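Local coordinates for protein cellulosomal scaffoldin (Bacteroides cellulosolvens, PDB 2XBT) that probably binds cellulose through this family 3b carbohydrate-binding module, one domain of a much longer secreted scaffoldin of the cellulosome, at residues S23-T35 with Q108-A120. Residues are numbered along the deposited sequence; the frame is centred on the assembly and turned at random.
Unlike the reference sequence in segment 23-35: Y27 (reference Cys).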
loop_
_atom_site.group_PDB
_atom_site.type_symbol
_atom_site.label_atom_id
_atom_site.label_comp_id
_atom_site.label_asym_id
_atom_site.label_seq_id
_atom_site.Cartn_x
_atom_site.Cartn_y
_atom_site.Cartn_z
ATOM N N SER A 23 4.564 -17.569 -2.182
ATOM C CA SER A 23 3.538 -17.358 -1.161
ATOM C C SER A 23 2.162 -17.705 -1.715
ATOM O O SER A 23 1.949 -17.640 -2.917
ATOM C CB SER A 23 3.561 -15.888 -0.714
ATOM O OG SER A 23 2.733 -15.654 0.420
ATOM N N ASN A 24 1.228 -18.067 -0.845
ATOM C CA ASN A 24 -0.145 -18.328 -1.279
ATOM C C ASN A 24 -0.926 -17.055 -1.630
ATOM O O ASN A 24 -1.919 -17.101 -2.353
ATOM C CB ASN A 24 -0.902 -19.159 -0.240
ATOM C CG ASN A 24 -1.140 -18.411 1.070
ATOM O OD1 ASN A 24 -0.301 -17.630 1.535
ATOM N ND2 ASN A 24 -2.293 -18.670 1.685
ATOM N N GLN A 25 -0.469 -15.922 -1.115
ATOM C CA GLN A 25 -1.130 -14.644 -1.387
ATOM C C GLN A 25 -0.169 -13.509 -1.101
ATOM O O GLN A 25 0.859 -13.713 -0.467
ATOM C CB GLN A 25 -2.384 -14.505 -0.518
ATOM C CG GLN A 25 -2.132 -14.727 0.965
ATOM C CD GLN A 25 -3.419 -15.031 1.745
ATOM O OE1 GLN A 25 -4.524 -14.685 1.320
ATOM N NE2 GLN A 25 -3.269 -15.698 2.879
ATOM N N ILE A 26 -0.490 -12.309 -1.580
ATOM C CA ILE A 26 0.326 -11.153 -1.267
ATOM C C ILE A 26 -0.142 -10.558 0.052
ATOM O O ILE A 26 -1.336 -10.300 0.212
ATOM C CB ILE A 26 0.204 -10.057 -2.350
ATOM C CG1 ILE A 26 0.520 -10.629 -3.741
ATOM C CG2 ILE A 26 1.115 -8.901 -2.024
ATOM C CD1 ILE A 26 0.379 -9.593 -4.865
ATOM N N TYR A 27 0.788 -10.332 0.981
ATOM C CA TYR A 27 0.465 -9.663 2.244
ATOM C C TYR A 27 0.924 -8.218 2.229
ATOM O O TYR A 27 2.073 -7.934 1.869
ATOM C CB TYR A 27 1.114 -10.366 3.424
ATOM C CG TYR A 27 0.611 -11.762 3.628
ATOM C CD1 TYR A 27 -0.386 -12.035 4.557
ATOM C CD2 TYR A 27 1.127 -12.810 2.884
ATOM C CE1 TYR A 27 -0.856 -13.324 4.738
ATOM C CE2 TYR A 27 0.674 -14.102 3.061
ATOM C CZ TYR A 27 -0.320 -14.353 3.981
ATOM O OH TYR A 27 -0.770 -15.638 4.151
ATOM N N MET A 28 0.036 -7.318 2.638
ATOM C CA MET A 28 0.343 -5.899 2.724
ATOM C C MET A 28 -0.134 -5.350 4.053
ATOM O O MET A 28 -1.324 -5.141 4.236
ATOM C CB MET A 28 -0.397 -5.125 1.632
ATOM C CG MET A 28 0.175 -5.245 0.240
ATOM S SD MET A 28 -1.114 -4.786 -0.947
ATOM C CE MET A 28 -2.195 -6.172 -0.696
ATOM N N ASN A 29 0.788 -5.101 4.967
ATOM C CA ASN A 29 0.433 -4.472 6.224
ATOM C C ASN A 29 1.134 -3.142 6.284
ATOM O O ASN A 29 2.364 -3.068 6.215
ATOM C CB ASN A 29 0.871 -5.325 7.400
ATOM C CG ASN A 29 0.311 -6.719 7.344
ATOM O OD1 ASN A 29 -0.890 -6.916 7.150
ATOM N ND2 ASN A 29 1.182 -7.705 7.513
ATOM N N MET A 30 0.352 -2.081 6.410
ATOM C CA MET A 30 0.904 -0.748 6.269
ATOM C C MET A 30 0.478 0.166 7.389
ATOM O O MET A 30 -0.649 0.084 7.873
ATOM C CB MET A 30 0.494 -0.166 4.935
ATOM C CG MET A 30 1.207 -0.894 3.804
ATOM S SD MET A 30 0.542 -0.554 2.194
ATOM C CE MET A 30 -1.142 -1.120 2.327
ATOM N N LYS A 31 1.394 1.027 7.798
ATOM C CA LYS A 31 1.071 2.096 8.719
ATOM C C LYS A 31 1.460 3.376 8.046
ATOM O O LYS A 31 2.633 3.592 7.742
ATOM C CB LYS A 31 1.901 1.993 9.994
ATOM C CG LYS A 31 1.271 1.241 11.120
ATOM C CD LYS A 31 1.958 1.630 12.431
ATOM C CE LYS A 31 1.568 0.722 13.584
ATOM N NZ LYS A 31 2.251 1.143 14.852
ATOM N N LEU A 32 0.486 4.237 7.820
ATOM C CA LEU A 32 0.764 5.539 7.262
ATOM C C LEU A 32 0.773 6.523 8.420
ATOM O O LEU A 32 -0.218 6.634 9.139
ATOM C CB LEU A 32 -0.283 5.891 6.206
ATOM C CG LEU A 32 -0.234 7.291 5.574
ATOM C CD1 LEU A 32 1.095 7.584 4.873
ATOM C CD2 LEU A 32 -1.405 7.466 4.608
ATOM N N GLN A 33 1.898 7.215 8.609
ATOM C CA GLN A 33 2.056 8.138 9.733
ATOM C C GLN A 33 2.120 9.590 9.277
ATOM O O GLN A 33 2.616 9.899 8.196
ATOM C CB GLN A 33 3.335 7.826 10.513
ATOM C CG GLN A 33 3.308 6.536 11.283
ATOM C CD GLN A 33 4.628 6.254 11.992
ATOM O OE1 GLN A 33 5.695 6.664 11.529
ATOM N NE2 GLN A 33 4.559 5.548 13.115
ATOM N N ASN A 34 1.622 10.485 10.119
ATOM C CA ASN A 34 1.799 11.910 9.894
ATOM C C ASN A 34 2.749 12.379 10.986
ATOM O O ASN A 34 2.441 12.261 12.163
ATOM C CB ASN A 34 0.445 12.619 9.966
ATOM C CG ASN A 34 0.564 14.140 9.983
ATOM O OD1 ASN A 34 1.588 14.699 9.618
ATOM N ND2 ASN A 34 -0.498 14.805 10.410
ATOM N N THR A 35 3.919 12.872 10.595
ATOM C CA THR A 35 4.949 13.239 11.560
ATOM C C THR A 35 4.914 14.723 11.926
ATOM O O THR A 35 5.693 15.179 12.773
ATOM C CB THR A 35 6.336 13.003 10.977
ATOM O OG1 THR A 35 6.489 13.840 9.822
ATOM C CG2 THR A 35 6.511 11.547 10.590
ATOM N N GLN A 108 -6.022 10.671 15.766
ATOM C CA GLN A 108 -4.922 9.731 15.577
ATOM C C GLN A 108 -4.005 10.193 14.462
ATOM O O GLN A 108 -4.477 10.689 13.435
ATOM C CB GLN A 108 -5.447 8.332 15.270
ATOM C CG GLN A 108 -6.111 7.665 16.456
ATOM C CD GLN A 108 -6.708 6.333 16.093
ATOM O OE1 GLN A 108 -6.023 5.311 16.107
ATOM N NE2 GLN A 108 -7.994 6.331 15.757
ATOM N N SER A 109 -2.700 10.039 14.661
ATOM C CA SER A 109 -1.737 10.546 13.684
ATOM C C SER A 109 -1.244 9.459 12.730
ATOM O O SER A 109 -0.398 9.706 11.862
ATOM C CB SER A 109 -0.557 11.213 14.381
ATOM O OG SER A 109 0.139 10.304 15.200
ATOM N N GLU A 110 -1.773 8.252 12.891
ATOM C CA GLU A 110 -1.429 7.182 11.976
ATOM C C GLU A 110 -2.608 6.256 11.740
ATOM O O GLU A 110 -3.529 6.159 12.557
ATOM C CB GLU A 110 -0.233 6.399 12.495
ATOM C CG GLU A 110 -0.500 5.720 13.809
ATOM C CD GLU A 110 0.619 4.789 14.218
ATOM O OE1 GLU A 110 0.381 3.561 14.237
ATOM O OE2 GLU A 110 1.730 5.285 14.523
ATOM N N VAL A 111 -2.570 5.573 10.609
ATOM C CA VAL A 111 -3.610 4.627 10.270
ATOM C C VAL A 111 -2.951 3.317 9.855
ATOM O O VAL A 111 -1.945 3.316 9.142
ATOM C CB VAL A 111 -4.516 5.160 9.155
ATOM C CG1 VAL A 111 -3.693 5.484 7.895
ATOM C CG2 VAL A 111 -5.617 4.155 8.848
ATOM N N THR A 112 -3.501 2.218 10.352
ATOM C CA THR A 112 -3.020 0.888 9.997
ATOM C C THR A 112 -3.925 0.261 8.942
ATOM O O THR A 112 -5.145 0.254 9.084
ATOM C CB THR A 112 -2.971 -0.009 11.235
ATOM O OG1 THR A 112 -2.005 0.523 12.154
ATOM C CG2 THR A 112 -2.568 -1.425 10.843
ATOM N N ILE A 113 -3.325 -0.265 7.875
ATOM C CA ILE A 113 -4.079 -0.905 6.811
ATOM C C ILE A 113 -3.495 -2.304 6.605
ATOM O O ILE A 113 -2.294 -2.448 6.346
ATOM C CB ILE A 113 -3.945 -0.103 5.508
ATOM C CG1 ILE A 113 -4.405 1.344 5.737
ATOM C CG2 ILE A 113 -4.714 -0.755 4.363
ATOM C CD1 ILE A 113 -3.858 2.334 4.725
ATOM N N GLN A 114 -4.334 -3.325 6.741
ATOM C CA GLN A 114 -3.899 -4.703 6.545
ATOM C C GLN A 114 -4.756 -5.340 5.473
ATOM O O GLN A 114 -5.966 -5.420 5.605
ATOM C CB GLN A 114 -3.987 -5.503 7.845
ATOM C CG GLN A 114 -3.197 -4.887 8.973
ATOM C CD GLN A 114 -3.259 -5.691 10.260
ATOM O OE1 GLN A 114 -3.883 -6.750 10.321
ATOM N NE2 GLN A 114 -2.601 -5.187 11.299
ATOM N N GLY A 115 -4.117 -5.781 4.396
ATOM C CA GLY A 115 -4.848 -6.323 3.274
ATOM C C GLY A 115 -4.103 -7.511 2.697
ATOM O O GLY A 115 -2.906 -7.691 2.941
ATOM N N ARG A 116 -4.817 -8.315 1.927
ATOM C CA ARG A 116 -4.198 -9.433 1.239
ATOM C C ARG A 116 -4.717 -9.466 -0.173
ATOM O O ARG A 116 -5.854 -9.068 -0.435
ATOM C CB ARG A 116 -4.543 -10.748 1.924
ATOM C CG ARG A 116 -3.794 -10.992 3.213
ATOM C CD ARG A 116 -4.391 -12.183 3.934
ATOM N NE ARG A 116 -5.781 -11.937 4.310
ATOM C CZ ARG A 116 -6.811 -12.668 3.902
ATOM N NH1 ARG A 116 -6.619 -13.706 3.100
ATOM N NH2 ARG A 116 -8.031 -12.364 4.307
ATOM N N VAL A 117 -3.883 -9.943 -1.087
ATOM C CA VAL A 117 -4.332 -10.188 -2.447
ATOM C C VAL A 117 -4.094 -11.656 -2.821
ATOM O O VAL A 117 -2.997 -12.199 -2.628
ATOM C CB VAL A 117 -3.660 -9.254 -3.446
ATOM C CG1 VAL A 117 -4.038 -9.639 -4.867
ATOM C CG2 VAL A 117 -4.081 -7.815 -3.155
ATOM N N ALA A 118 -5.142 -12.294 -3.326
ATOM C CA ALA A 118 -5.091 -13.707 -3.692
ATOM C C ALA A 118 -5.847 -13.973 -4.996
ATOM O O ALA A 118 -6.683 -13.176 -5.413
ATOM C CB ALA A 118 -5.655 -14.563 -2.574
ATOM N N LYS A 119 -5.538 -15.093 -5.641
ATOM C CA LYS A 119 -6.292 -15.520 -6.813
ATOM C C LYS A 119 -7.455 -16.360 -6.318
ATOM O O LYS A 119 -7.513 -16.693 -5.139
ATOM C CB LYS A 119 -5.407 -16.348 -7.737
ATOM C CG LYS A 119 -4.067 -15.713 -8.007
ATOM C CD LYS A 119 -3.281 -16.499 -9.031
ATOM C CE LYS A 119 -1.830 -16.060 -9.040
ATOM N NZ LYS A 119 -0.992 -16.972 -9.859
ATOM N N ALA A 120 -8.386 -16.711 -7.194
ATOM C CA ALA A 120 -9.499 -17.554 -6.755
ATOM C C ALA A 120 -9.209 -19.047 -6.930
ATOM O O ALA A 120 -9.777 -19.887 -6.230
ATOM C CB ALA A 120 -10.782 -17.172 -7.474
HETATM O O HOH W 1 -3.331 -16.478 -4.364
HETATM O O HOH W 2 -1.903 -8.719 5.601
#
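I26, M28, M30 and L32 pair with V117, G115, I113 and V111 in an antiparallel ladder, each couple closed by two backbone hydrogen bonds, from I26 N to V117 O at 2.7 Å through to L32 and V111; N34 N to S109 O adds one more at the end. The apolar side chains of these couples share one face, where the M28 chain, bent at chi3, brings CE against V117 CG2 (3.5 Å), one couple along, and L32 CB meets V111 CG1. This face packs on Y49, I47 and I45 of strand 45-51, in the other large sheet of the CBM3 beta-sandwich.

Polar groups occupy the opposite face. E110 forks between two neighbours: OE1 makes a salt bridge with K31 NZ (3.1 Å), its hydrogen bond weak, while OE2 takes Q33 NE2 (3.2 Å) from above the carboxylate plane. CG of Q25 stands between its backbone N and carbonyl carbon (chi1 53°), which sends the amide across to R116. Q25 OE1 accepts a hydrogen bond from R116 NH1 (2.9 Å), lying close to the guanidinium plane, with amide and guanidinium 83° apart; Q25 NE2 donates to Y27 OH (2.8 Å). R116 CD lies against Y27 CE1 (3.8 Å), and NE forms a salt bridge with D64. One water bridges N29 OD1 and G115 O.

The backbone ladder joins strands 22-34 and 110-119; side chains add an apolar face turned into the sandwich and, opposite, polar links in which E110 and R116 each hold two partners.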